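Local atomic coordinates of 4-oxalocrotonate decarboxylase NahK (Pseudomonas putida, PDB entry 5D2K), a protein that catalyses the metal-assisted decarboxylation of (3E)-2-oxohex-3-enedioate to 2-oxopent-4-enoate and CO2 in naphthalene degradation. Residues A[20-25]-A[151-156]; A[106-111]-A[170-175]; A[208-213]-A[217-222]. The protein carries 1 engineered substitution. All coordinates share one frame; numbering follows the deposited sequence. Where two conformers were deposited one is given.

Contacts 1 and 2 are neighbours, their centres about 13 Å apart, and they are stitched together by His110 NE2, which lies 2.6 Å from Ser151 O, and by Arg152 NH2, 2.9 Å from Ser170 O. Contact 3 sits across the centre of the chain from both, its centre about 27 Å from that of contact 1 and about 24 Å from that of contact 2. The bound 2-oxoadipic acid is touched by Phe156 of contact 1; the side chains of Thr171 in contact 2 and Leu210 in contact 3 are each about 10 Å from it. The magnesium ion, held by Glu114, Glu116 and Glu147, is about 11 Å from the side chain of Arg152.

Contact 1 (A[20-25]-A[151-156]); sequences EHIENA and SRYENF
Arg152 lays the first, aliphatic part of its side chain against Ala25: its CG comes within 3.6 Å of Ala25 CB and its CB within 3.9 Å of the same methyl. CG also lies close to the carbonyl carbon, C, of Ala25, which puts it against the helix surface. The chain bends about CB-CG (chi2 56°) and again about CG-CD (chi3 64°), and the guanidinium ends up away from the helix. There NE makes a salt bridge with Asp166 and NH2 bonds to Ser170 O, fixing the charged end while the methylenes pack.

Ile22 sends its CD1 methyl to the phenol oxygen of Tyr153, 3.9 Å from OH, and the two side chains meet at a slant. That hydroxyl is hydrogen-bonded to Ser162 O, and Ile22 also packs on Val50 and Ile54 of helix 44-60. Ser151 OG accepts from Tyr153 N, two residues on, in an ST turn. The same loop carries Phe156, which touches the bound 2-oxoadipic acid.

No hydrogen bond passes between 20-25 of helix 12-27 and 151-156. The two meet through buried, mostly carbon surface, with one methyl against a hydroxyl, and the polar ends of Arg152 and Tyr153 find their partners elsewhere.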
ATOM      1  N   GLU A  20       8.871 -17.411   3.800  1.00 10.98           N
ATOM      2  CA  GLU A  20       8.488 -17.882   5.134  1.00 10.71           C
ATOM      3  C   GLU A  20       9.069 -16.994   6.244  1.00 10.66           C
ATOM      4  O   GLU A  20       8.365 -16.589   7.178  1.00 11.06           O
ATOM      5  CB  GLU A  20       8.942 -19.334   5.311  1.00 12.36           C
ATOM      6  CG  GLU A  20       8.642 -19.908   6.686  1.00 14.88           C
ATOM      7  CD  GLU A  20       9.152 -21.330   6.836  1.00 27.08           C
ATOM      8  OE1 GLU A  20      10.323 -21.585   6.478  1.00 24.03           O
ATOM      9  OE2 GLU A  20       8.384 -22.188   7.306  1.00 25.95           O
ATOM     10  N   HIS A  21      10.357 -16.690   6.127  1.00 10.51           N
ATOM     11  CA  HIS A  21      11.063 -15.862   7.103  1.00 11.56           C
ATOM     12  C   HIS A  21      10.438 -14.462   7.231  1.00 10.37           C
ATOM     13  O   HIS A  21      10.126 -13.978   8.337  1.00 11.11           O
ATOM     14  CB  HIS A  21      12.531 -15.805   6.672  1.00 11.48           C
ATOM     15  CG  HIS A  21      13.366 -14.824   7.427  1.00 12.13           C
ATOM     16  ND1 HIS A  21      13.838 -15.070   8.701  1.00 17.78           N
ATOM     17  CD2 HIS A  21      13.845 -13.609   7.074  1.00 13.09           C
ATOM     18  CE1 HIS A  21      14.553 -14.037   9.106  1.00 18.10           C
ATOM     19  NE2 HIS A  21      14.578 -13.139   8.137  1.00 16.31           N
ATOM     20  N   ILE A  22      10.205 -13.828   6.091  1.00  9.62           N
ATOM     21  CA  ILE A  22       9.680 -12.474   6.088  1.00 10.40           C
ATOM     22  C   ILE A  22       8.214 -12.472   6.527  1.00  7.28           C
ATOM     23  O   ILE A  22       7.785 -11.613   7.310  1.00  9.64           O
ATOM     24  CB  ILE A  22       9.847 -11.838   4.688  1.00  9.71           C
ATOM     25  CG1 ILE A  22      11.333 -11.651   4.384  1.00 11.66           C
ATOM     26  CG2 ILE A  22       9.100 -10.504   4.581  1.00 12.11           C
ATOM     27  CD1 ILE A  22      11.615 -11.171   2.967  1.00 13.89           C
ATOM     28  N   GLU A  23       7.437 -13.440   6.035  1.00  9.69           N
ATOM     29  CA  GLU A  23       6.042 -13.518   6.466  1.00  8.56           C
ATOM     30  C   GLU A  23       5.925 -13.756   7.973  1.00 10.75           C
ATOM     31  O   GLU A  23       5.046 -13.185   8.639  1.00 10.16           O
ATOM     32  CB  GLU A  23       5.283 -14.609   5.718  1.00  9.47           C
ATOM     33  CG  GLU A  23       3.795 -14.499   6.053  1.00 11.30           C
ATOM     34  CD  GLU A  23       2.959 -15.646   5.535  1.00 10.33           C
ATOM     35  OE1 GLU A  23       3.414 -16.812   5.581  1.00 12.54           O
ATOM     36  OE2 GLU A  23       1.827 -15.392   5.088  1.00 11.10           O
ATOM     37  N   ASN A  24       6.809 -14.590   8.522  1.00 10.32           N
ATOM     38  CA  ASN A  24       6.733 -14.890   9.950  1.00 11.70           C
ATOM     39  C   ASN A  24       6.961 -13.650  10.811  1.00 10.05           C
ATOM     40  O   ASN A  24       6.403 -13.538  11.903  1.00  9.85           O
ATOM     41  CB  ASN A  24       7.734 -15.999  10.332  1.00  9.97           C
ATOM     42  CG  ASN A  24       7.211 -17.377  10.016  1.00 13.67           C
ATOM     43  OD1 ASN A  24       6.026 -17.560   9.775  1.00 14.31           O
ATOM     44  ND2 ASN A  24       8.096 -18.368  10.056  1.00 17.15           N
ATOM     45  N   ALA A  25       7.762 -12.706  10.323  1.00 10.06           N
ATOM     46  CA  ALA A  25       7.966 -11.457  11.050  1.00  9.23           C
ATOM     47  C   ALA A  25       6.647 -10.670  11.172  1.00  8.62           C
ATOM     48  O   ALA A  25       6.351 -10.084  12.209  1.00 11.01           O
ATOM     49  CB  ALA A  25       9.052 -10.615  10.367  1.00 11.22           C
ATOM     50  N   SER A 151       6.677  -1.616   8.444  1.00 11.40           N
ATOM     51  CA  SER A 151       7.799  -2.370   7.897  1.00 10.05           C
ATOM     52  C   SER A 151       8.300  -3.393   8.899  1.00 11.07           C
ATOM     53  O   SER A 151       8.440  -3.084  10.082  1.00 12.02           O
ATOM     54  CB  SER A 151       8.940  -1.429   7.514  1.00 12.50           C
ATOM     55  OG  SER A 151      10.072  -2.166   7.060  1.00 12.83           O
ATOM     56  N   ARG A 152       8.565  -4.603   8.428  1.00  9.88           N
ATOM     57  CA  ARG A 152       9.118  -5.618   9.316  1.00  9.81           C
ATOM     58  C   ARG A 152      10.632  -5.432   9.512  1.00 13.37           C
ATOM     59  O   ARG A 152      11.250  -6.196  10.240  1.00 14.18           O
ATOM     60  CB  ARG A 152       8.791  -7.026   8.785  1.00 11.32           C
ATOM     61  CG  ARG A 152       7.462  -7.601   9.334  1.00  9.04           C
ATOM     62  CD  ARG A 152       6.239  -6.689   9.062  1.00  9.86           C
ATOM     63  NE  ARG A 152       5.983  -6.554   7.628  1.00  9.22           N
ATOM     64  CZ  ARG A 152       4.812  -6.211   7.094  1.00  9.15           C
ATOM     65  NH1 ARG A 152       4.703  -6.117   5.765  1.00  9.35           N
ATOM     66  NH2 ARG A 152       3.747  -5.976   7.862  1.00 10.15           N
ATOM     67  N   TYR A 153      11.224  -4.412   8.894  1.00 11.75           N
ATOM     68  CA  TYR A 153      12.651  -4.152   9.099  1.00 12.60           C
ATOM     69  C   TYR A 153      12.866  -3.166  10.226  1.00 18.68           C
ATOM     70  O   TYR A 153      12.083  -2.237  10.405  1.00 18.40           O
ATOM     71  CB  TYR A 153      13.302  -3.653   7.805  1.00 14.16           C
ATOM     72  CG  TYR A 153      13.135  -4.657   6.698  1.00 13.43           C
ATOM     73  CD1 TYR A 153      13.718  -5.914   6.781  1.00 14.00           C
ATOM     74  CD2 TYR A 153      12.359  -4.358   5.589  1.00 13.95           C
ATOM     75  CE1 TYR A 153      13.544  -6.847   5.775  1.00 13.91           C
ATOM     76  CE2 TYR A 153      12.172  -5.276   4.583  1.00 13.14           C
ATOM     77  CZ  TYR A 153      12.769  -6.517   4.679  1.00 11.36           C
ATOM     78  OH  TYR A 153      12.573  -7.410   3.660  1.00 15.17           O
ATOM     79  N   GLU A 154      13.932  -3.398  10.994  1.00 22.41           N
ATOM     80  CA  GLU A 154      14.213  -2.618  12.193  1.00 28.70           C
ATOM     81  C   GLU A 154      14.350  -1.138  11.882  1.00 29.43           C
ATOM     82  O   GLU A 154      14.923  -0.759  10.858  1.00 34.46           O
ATOM     83  CB  GLU A 154      15.487  -3.123  12.885  1.00 29.66           C
ATOM     84  CG  GLU A 154      15.873  -2.305  14.111  1.00 38.02           C
ATOM     85  CD  GLU A 154      16.973  -2.946  14.928  1.00 44.58           C
ATOM     86  OE1 GLU A 154      17.506  -3.988  14.494  1.00 49.26           O
ATOM     87  OE2 GLU A 154      17.300  -2.406  16.007  1.00 57.48           O
ATOM     88  N   ASN A 155      13.800  -0.324  12.783  1.00 32.75           N
ATOM     89  CA  ASN A 155      13.811   1.133  12.695  1.00 46.31           C
ATOM     90  C   ASN A 155      13.142   1.663  11.436  1.00 47.90           C
ATOM     91  O   ASN A 155      13.431   2.780  11.001  1.00 50.67           O
ATOM     92  CB  ASN A 155      15.241   1.666  12.788  1.00 49.58           C
ATOM     93  CG  ASN A 155      15.640   2.008  14.212  1.00 64.90           C
ATOM     94  OD1 ASN A 155      16.130   1.157  14.956  1.00 61.36           O
ATOM     95  ND2 ASN A 155      15.419   3.261  14.601  1.00 67.45           N
ATOM     96  N   PHE A 156      12.294   0.844  10.833  1.00 44.08           N
ATOM     97  CA  PHE A 156      11.553   1.215   9.650  1.00 42.07           C
ATOM     98  C   PHE A 156      12.499   1.712   8.587  1.00 55.63           C
ATOM     99  O   PHE A 156      12.142   2.587   7.784  1.00 56.80           O
ATOM    100  CB  PHE A 156      10.520   2.278  10.040  1.00 39.21           C
ATOM    101  CG  PHE A 156       9.152   2.099   9.424  1.00 42.41           C
ATOM    102  CD1 PHE A 156       8.982   2.298   8.076  1.00 40.07           C
ATOM    103  CD2 PHE A 156       8.027   1.773  10.189  1.00 27.08           C
ATOM    104  CE1 PHE A 156       7.768   2.149   7.461  1.00 27.18           C
ATOM    105  CE2 PHE A 156       6.803   1.628   9.578  1.00 26.40           C
ATOM    106  CZ  PHE A 156       6.680   1.781   8.221  1.00 24.11           C
TER

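Contact 2 (A[106-111]-A[170-175]); sequences SKLIHP and STRFIT
Arg172 NH2 donates a 3.0 Å hydrogen bond to a water that in turn donates to Lys107 O at 2.9 Å, bridging strand and loop, and the same nitrogen meets Lys107 CB at 3.7 Å. What holds the guanidinium folded back is a 2.8 Å bond from Arg172 NH1 to Thr171 O, the carbonyl just before it in the chain. The acceptor lies nearly in the guanidinium plane, but the donor stands 45° out of the carbonyl plane, so the bond does not follow a lone pair. A bend at chi2 (-76°) helps fold the arginine over its own backbone, and NH2 is then turned to the loop 106-111.

Carbon atoms fill in around this polar link. Leu108 CD2 sits over one face of the guanidinium, 4.1 Å above its plane, and the same methyl rests against Thr171, 3.8 Å from both OG1 and CG2. Lys107 CB approaches NH2 obliquely, joined by CD, while NZ leads away and stays 6.2 Å from Arg172 NH2, so the like charges are not in contact. With a methionine in place of Arg172, the water would probably lose its link to the strand and Leu108 CD2 the flat surface beneath it.

Strand 170-175 runs between strand 139-149, with which it is antiparallel, and the short parallel strand 96-97; Arg172 packs on Val148 of the one and Val97 of the other. The loop that meets it connects strand 101-103 of the five-stranded sheet to strand 112-121 of the larger sheet, with Asp150 accepting from the backbone nitrogens of Ile109 and His110.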
ATOM      1  N   SER A 106      -0.868  -4.262  19.463  1.00 16.45           N
ATOM      2  CA  SER A 106      -0.043  -5.358  19.963  1.00 16.61           C
ATOM      3  C   SER A 106       0.260  -6.342  18.837  1.00 18.94           C
ATOM      4  O   SER A 106       1.130  -7.197  18.966  1.00 18.59           O
ATOM      5  CB  SER A 106      -0.714  -6.079  21.142  1.00 20.44           C
ATOM      6  OG  SER A 106      -1.795  -6.889  20.726  1.00 22.06           O
ATOM      7  N   LYS A 107      -0.456  -6.207  17.725  1.00 14.65           N
ATOM      8  CA  LYS A 107      -0.217  -7.053  16.561  1.00 15.19           C
ATOM      9  C   LYS A 107       0.681  -6.347  15.552  1.00 13.11           C
ATOM     10  O   LYS A 107       0.892  -6.842  14.440  1.00 12.75           O
ATOM     11  CB  LYS A 107      -1.544  -7.438  15.904  1.00 14.68           C
ATOM     12  CG  LYS A 107      -2.499  -8.170  16.834  1.00 18.52           C
ATOM     13  CD  LYS A 107      -3.712  -8.694  16.080  1.00 23.23           C
ATOM     14  CE  LYS A 107      -4.514  -9.664  16.937  1.00 41.87           C
ATOM     15  NZ  LYS A 107      -3.717 -10.881  17.288  1.00 42.94           N
ATOM     16  N   LEU A 108       1.186  -5.182  15.945  1.00 12.48           N
ATOM     17  CA  LEU A 108       1.985  -4.331  15.073  1.00 10.01           C
ATOM     18  C   LEU A 108       3.336  -4.023  15.711  1.00 14.02           C
ATOM     19  O   LEU A 108       3.485  -4.080  16.936  1.00 15.49           O
ATOM     20  CB  LEU A 108       1.222  -3.040  14.762  1.00 12.90           C
ATOM     21  CG  LEU A 108      -0.177  -3.250  14.184  1.00 12.20           C
ATOM     22  CD1 LEU A 108      -0.830  -1.897  13.893  1.00 13.55           C
ATOM     23  CD2 LEU A 108      -0.126  -4.113  12.909  1.00 14.68           C
ATOM     24  N   ILE A 109       4.316  -3.693  14.880  1.00 11.91           N
ATOM     25  CA  ILE A 109       5.695  -3.532  15.337  1.00 12.40           C
ATOM     26  C   ILE A 109       6.017  -2.071  15.638  1.00 13.30           C
ATOM     27  O   ILE A 109       6.413  -1.725  16.761  1.00 15.73           O
ATOM     28  CB  ILE A 109       6.677  -4.078  14.285  1.00 11.65           C
ATOM     29  CG1 ILE A 109       6.440  -5.577  14.071  1.00 11.05           C
ATOM     30  CG2 ILE A 109       8.118  -3.831  14.714  1.00 13.96           C
ATOM     31  CD1 ILE A 109       6.990  -6.106  12.756  1.00 14.02           C
ATOM     32  N   HIS A 110       5.843  -1.211  14.637  1.00 11.48           N
ATOM     33  CA  HIS A 110       6.086   0.227  14.776  1.00 11.39           C
ATOM     34  C   HIS A 110       5.284   0.970  13.706  1.00 12.45           C
ATOM     35  O   HIS A 110       5.853   1.537  12.758  1.00 14.76           O
ATOM     36  CB  HIS A 110       7.588   0.566  14.678  1.00 14.04           C
ATOM     37  CG  HIS A 110       8.334  -0.193  13.619  1.00 17.71           C
ATOM     38  ND1 HIS A 110       9.696  -0.413  13.688  1.00 22.48           N
ATOM     39  CD2 HIS A 110       7.922  -0.775  12.464  1.00 18.82           C
ATOM     40  CE1 HIS A 110      10.089  -1.095  12.627  1.00 18.62           C
ATOM     41  NE2 HIS A 110       9.030  -1.332  11.873  1.00 22.34           N
ATOM     42  N   PRO A 111       3.954   0.963  13.852  1.00 11.06           N
ATOM     43  CA  PRO A 111       3.056   1.382  12.773  1.00 10.68           C
ATOM     44  C   PRO A 111       2.974   2.884  12.538  1.00 11.90           C
ATOM     45  O   PRO A 111       3.168   3.695  13.450  1.00 12.13           O
ATOM     46  CB  PRO A 111       1.694   0.858  13.240  1.00 11.00           C
ATOM     47  CG  PRO A 111       1.790   0.895  14.735  1.00 11.82           C
ATOM     48  CD  PRO A 111       3.203   0.447  15.011  1.00 12.56           C
ATOM     49  N   SER A 170       2.964  -3.512   3.993  1.00  9.75           N
ATOM     50  CA  SER A 170       1.518  -3.525   4.187  1.00  9.37           C
ATOM     51  C   SER A 170       1.122  -4.258   5.463  1.00 10.90           C
ATOM     52  O   SER A 170       1.751  -5.257   5.835  1.00  9.46           O
ATOM     53  CB  SER A 170       0.833  -4.185   2.992  1.00 10.63           C
ATOM     54  OG  SER A 170       1.182  -3.542   1.775  1.00 14.57           O
ATOM     55  N   THR A 171       0.060  -3.794   6.119  1.00  9.11           N
ATOM     56  CA  THR A 171      -0.441  -4.537   7.275  1.00  9.33           C
ATOM     57  C   THR A 171      -1.921  -4.268   7.616  1.00  8.56           C
ATOM     58  O   THR A 171      -2.630  -5.211   7.976  1.00  9.89           O
ATOM     59  CB  THR A 171       0.468  -4.282   8.530  1.00  9.16           C
ATOM     60  OG1 THR A 171       0.407  -5.413   9.409  1.00 13.51           O
ATOM     61  CG2 THR A 171       0.096  -3.003   9.297  1.00 10.89           C
ATOM     62  N   ARG A 172      -2.395  -3.020   7.496  1.00  7.87           N
ATOM     63  CA  ARG A 172      -3.823  -2.724   7.679  1.00  8.23           C
ATOM     64  C   ARG A 172      -4.257  -1.628   6.730  1.00  9.09           C
ATOM     65  O   ARG A 172      -3.430  -0.842   6.276  1.00  9.23           O
ATOM     66  CB  ARG A 172      -4.157  -2.260   9.105  1.00  9.41           C
ATOM     67  CG  ARG A 172      -3.753  -3.214  10.244  1.00  9.80           C
ATOM     68  CD  ARG A 172      -4.691  -4.412  10.373  1.00 10.41           C
ATOM     69  NE  ARG A 172      -4.308  -5.236  11.530  1.00 12.09           N
ATOM     70  CZ  ARG A 172      -3.456  -6.254  11.481  1.00 13.15           C
ATOM     71  NH1 ARG A 172      -2.887  -6.611  10.332  1.00 11.43           N
ATOM     72  NH2 ARG A 172      -3.164  -6.920  12.595  1.00 12.90           N
ATOM     73  N   PHE A 173      -5.555  -1.574   6.446  1.00  8.05           N
ATOM     74  CA  PHE A 173      -6.104  -0.414   5.750  1.00 10.49           C
ATOM     75  C   PHE A 173      -7.523  -0.168   6.238  1.00 10.16           C
ATOM     76  O   PHE A 173      -8.252  -1.099   6.577  1.00  9.32           O
ATOM     77  CB  PHE A 173      -6.050  -0.591   4.221  1.00  9.66           C
ATOM     78  CG  PHE A 173      -6.959  -1.663   3.677  1.00 10.96           C
ATOM     79  CD1 PHE A 173      -6.537  -2.990   3.591  1.00  8.66           C
ATOM     80  CD2 PHE A 173      -8.235  -1.343   3.228  1.00 10.30           C
ATOM     81  CE1 PHE A 173      -7.384  -3.971   3.081  1.00  9.38           C
ATOM     82  CE2 PHE A 173      -9.082  -2.316   2.718  1.00 11.49           C
ATOM     83  CZ  PHE A 173      -8.664  -3.632   2.641  1.00 10.70           C
ATOM     84  N   ILE A 174      -7.887   1.112   6.287  1.00  9.50           N
ATOM     85  CA  ILE A 174      -9.176   1.557   6.822  1.00  9.74           C
ATOM     86  C   ILE A 174      -9.940   2.339   5.754  1.00 10.95           C
ATOM     87  O   ILE A 174      -9.488   3.401   5.333  1.00 10.63           O
ATOM     88  CB  ILE A 174      -8.995   2.471   8.065  1.00 10.46           C
ATOM     89  CG1 ILE A 174      -7.973   1.888   9.047  1.00 13.75           C
ATOM     90  CG2 ILE A 174     -10.344   2.735   8.743  1.00  9.74           C
ATOM     91  CD1 ILE A 174      -7.169   2.940   9.830  1.00 12.22           C
ATOM     92  N   THR A 175     -11.088   1.833   5.314  1.00 10.23           N
ATOM     93  CA  THR A 175     -11.896   2.562   4.336  1.00  9.94           C
ATOM     94  C   THR A 175     -12.975   3.354   5.059  1.00 12.22           C
ATOM     95  O   THR A 175     -13.420   2.971   6.151  1.00 14.95           O
ATOM     96  CB  THR A 175     -12.562   1.635   3.299  1.00 12.80           C
ATOM     97  OG1 THR A 175     -13.444   0.719   3.961  1.00 15.05           O
ATOM     98  CG2 THR A 175     -11.513   0.864   2.496  1.00 14.08           C
TER
HETATM   99  O   HOH W   1      -0.600  -8.410  12.540  1.00 13.28           O

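Contact 3 (A[208-213]-A[217-222]); sequences AVLGHP and VAMLAN
Leu210 and Met219 supply the apolar half of this contact. Leu210 CD1 meets the terminal methyl of Met219, CE, at 3.6 Å, with the sulfur SD slightly farther at 3.9 Å, and CD2 comes to 4.1 Å from CE. The two side chains cross at about a right angle. Met219 leaves the helix extended, CG trans to the backbone N (chi1 -176°), and turns only at chi3 (-67°), which swings CE round to the leucine; the methionine has a second conformer. Met219 also packs on Met70 and Pro86.

The polar half is backbone. Val217 N donates a weak bond to Pro213 O, 3.5 Å long, a long first-turn bond of helix 213-225. Val217 CG2 adds a looser touch to the same oxygen at 3.9 Å. His212 is the N-cap, its ND1 accepting from Leu214 N, and a type I' turn from Val209 to His212, closed by His212 N to Val209 O, brings the chain round to the helix start.

The chemistry is thus a local one: a weak backbone bond and a histidine cap at the helix start, and a methyl-to-methyl touch from Met219, made in one of its two conformers, that lays Leu210 of the preceding turn beside the helix.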
ATOM      1  N   ALA A 208      -0.318  14.870  -5.502  1.00 11.37           N
ATOM      2  CA  ALA A 208       0.954  14.401  -4.953  1.00 14.26           C
ATOM      3  C   ALA A 208       1.300  12.981  -5.428  1.00 14.20           C
ATOM      4  O   ALA A 208       2.467  12.616  -5.525  1.00 17.99           O
ATOM      5  CB  ALA A 208       0.920  14.457  -3.432  1.00 16.60           C
ATOM      6  N   VAL A 209       0.281  12.195  -5.738  1.00 10.56           N
ATOM      7  CA  VAL A 209       0.479  10.842  -6.246  1.00 11.84           C
ATOM      8  C   VAL A 209       0.747  10.882  -7.757  1.00 16.19           C
ATOM      9  O   VAL A 209      -0.180  10.839  -8.558  1.00 14.19           O
ATOM     10  CB  VAL A 209      -0.759   9.969  -5.918  1.00 12.05           C
ATOM     11  CG1 VAL A 209      -0.603   8.539  -6.440  1.00 13.67           C
ATOM     12  CG2 VAL A 209      -0.996   9.969  -4.412  1.00 13.52           C
ATOM     13  N   LEU A 210       2.023  11.006  -8.126  1.00 15.28           N
ATOM     14  CA  LEU A 210       2.463  10.979  -9.530  1.00 16.45           C
ATOM     15  C   LEU A 210       1.804  12.022 -10.428  1.00 16.76           C
ATOM     16  O   LEU A 210       1.754  11.854 -11.649  1.00 20.57           O
ATOM     17  CB  LEU A 210       2.230   9.587 -10.126  1.00 18.74           C
ATOM     18  CG  LEU A 210       3.050   8.448  -9.526  1.00 17.31           C
ATOM     19  CD1 LEU A 210       2.635   7.108 -10.115  1.00 18.74           C
ATOM     20  CD2 LEU A 210       4.541   8.674  -9.750  1.00 20.71           C
ATOM     21  N   GLY A 211       1.304  13.109  -9.846  1.00 15.55           N
ATOM     22  CA  GLY A 211       0.619  14.128 -10.625  1.00 15.18           C
ATOM     23  C   GLY A 211      -0.880  13.903 -10.726  1.00 14.30           C
ATOM     24  O   GLY A 211      -1.644  14.828 -10.994  1.00 15.66           O
ATOM     25  N   HIS A 212      -1.297  12.652 -10.529  1.00 14.01           N
ATOM     26  CA  HIS A 212      -2.705  12.268 -10.610  1.00 12.39           C
ATOM     27  C   HIS A 212      -2.841  10.842 -10.086  1.00 10.42           C
ATOM     28  O   HIS A 212      -2.149   9.965 -10.572  1.00 12.68           O
ATOM     29  CB  HIS A 212      -3.221  12.323 -12.053  1.00 11.94           C
ATOM     30  CG  HIS A 212      -4.706  12.427 -12.148  1.00 12.90           C
ATOM     31  ND1 HIS A 212      -5.559  11.424 -11.728  1.00 11.61           N
ATOM     32  CD2 HIS A 212      -5.498  13.428 -12.605  1.00 10.95           C
ATOM     33  CE1 HIS A 212      -6.809  11.810 -11.920  1.00 13.61           C
ATOM     34  NE2 HIS A 212      -6.796  13.025 -12.441  1.00 11.74           N
ATOM     35  N   PRO A 213      -3.739  10.600  -9.108  1.00 12.45           N
ATOM     36  CA  PRO A 213      -3.839   9.216  -8.610  1.00  9.91           C
ATOM     37  C   PRO A 213      -4.097   8.154  -9.699  1.00 10.00           C
ATOM     38  O   PRO A 213      -3.657   7.002  -9.566  1.00  9.70           O
ATOM     39  CB  PRO A 213      -5.011   9.300  -7.621  1.00  9.27           C
ATOM     40  CG  PRO A 213      -4.880  10.683  -7.050  1.00 11.19           C
ATOM     41  CD  PRO A 213      -4.529  11.534  -8.280  1.00 11.06           C
ATOM     42  N   VAL A 217      -2.468   4.088 -11.010  1.00  9.76           N
ATOM     43  CA  VAL A 217      -3.167   2.915 -11.519  1.00  7.98           C
ATOM     44  C   VAL A 217      -2.530   2.458 -12.845  1.00 12.44           C
ATOM     45  O   VAL A 217      -2.301   1.266 -13.054  1.00 10.47           O
ATOM     46  CB  VAL A 217      -4.682   3.186 -11.719  1.00 10.20           C
ATOM     47  CG1 VAL A 217      -5.381   1.961 -12.324  1.00 10.09           C
ATOM     48  CG2 VAL A 217      -5.342   3.566 -10.398  1.00 11.58           C
ATOM     49  N   ALA A 218      -2.248   3.405 -13.738  1.00 11.87           N
ATOM     50  CA  ALA A 218      -1.596   3.063 -15.006  1.00 11.17           C
ATOM     51  C   ALA A 218      -0.230   2.443 -14.737  1.00 10.83           C
ATOM     52  O   ALA A 218       0.134   1.427 -15.336  1.00 11.06           O
ATOM     53  CB  ALA A 218      -1.460   4.312 -15.905  1.00 10.37           C
ATOM     54  N   MET A 219       0.513   3.036 -13.808  1.00 11.53           N
ATOM     55  CA  MET A 219       1.832   2.519 -13.483  0.61 10.25           C
ATOM     56  C   MET A 219       1.747   1.102 -12.914  1.00 11.54           C
ATOM     57  O   MET A 219       2.566   0.249 -13.249  1.00 10.33           O
ATOM     58  CB  MET A 219       2.551   3.436 -12.501  0.61 12.36           C
ATOM     59  CG  MET A 219       3.957   2.976 -12.210  0.61 12.45           C
ATOM     60  SD  MET A 219       4.876   4.123 -11.190  0.61 14.69           S
ATOM     61  CE  MET A 219       5.015   5.500 -12.329  0.61 11.22           C
ATOM     62  N   LEU A 220       0.754   0.848 -12.066  1.00 11.05           N
ATOM     63  CA  LEU A 220       0.570  -0.492 -11.516  1.00  9.50           C
ATOM     64  C   LEU A 220       0.343  -1.512 -12.635  1.00  9.15           C
ATOM     65  O   LEU A 220       0.929  -2.599 -12.611  1.00 10.73           O
ATOM     66  CB  LEU A 220      -0.598  -0.510 -10.519  1.00  8.98           C
ATOM     67  CG  LEU A 220      -1.033  -1.858  -9.936  1.00  8.06           C
ATOM     68  CD1 LEU A 220       0.111  -2.489  -9.138  1.00 10.96           C
ATOM     69  CD2 LEU A 220      -2.250  -1.663  -9.054  1.00 10.00           C
ATOM     70  N   ALA A 221      -0.486  -1.172 -13.615  1.00 10.37           N
ATOM     71  CA  ALA A 221      -0.720  -2.079 -14.733  1.00 10.45           C
ATOM     72  C   ALA A 221       0.593  -2.383 -15.444  1.00 11.34           C
ATOM     73  O   ALA A 221       0.876  -3.540 -15.792  1.00 11.59           O
ATOM     74  CB  ALA A 221      -1.754  -1.490 -15.718  1.00 10.40           C
ATOM     75  N   ASN A 222       1.400  -1.349 -15.637  1.00 10.60           N
ATOM     76  CA  ASN A 222       2.668  -1.526 -16.341  1.00 11.23           C
ATOM     77  C   ASN A 222       3.666  -2.363 -15.538  1.00 12.67           C
ATOM     78  O   ASN A 222       4.349  -3.222 -16.102  1.00 13.34           O
ATOM     79  CB  ASN A 222       3.240  -0.158 -16.712  1.00  9.80           C
ATOM     80  CG  ASN A 222       2.399   0.528 -17.780  1.00 10.93           C
ATOM     81  OD1 ASN A 222       1.755  -0.147 -18.584  1.00 12.96           O
ATOM     82  ND2 ASN A 222       2.380   1.859 -17.776  1.00 12.69           N
TER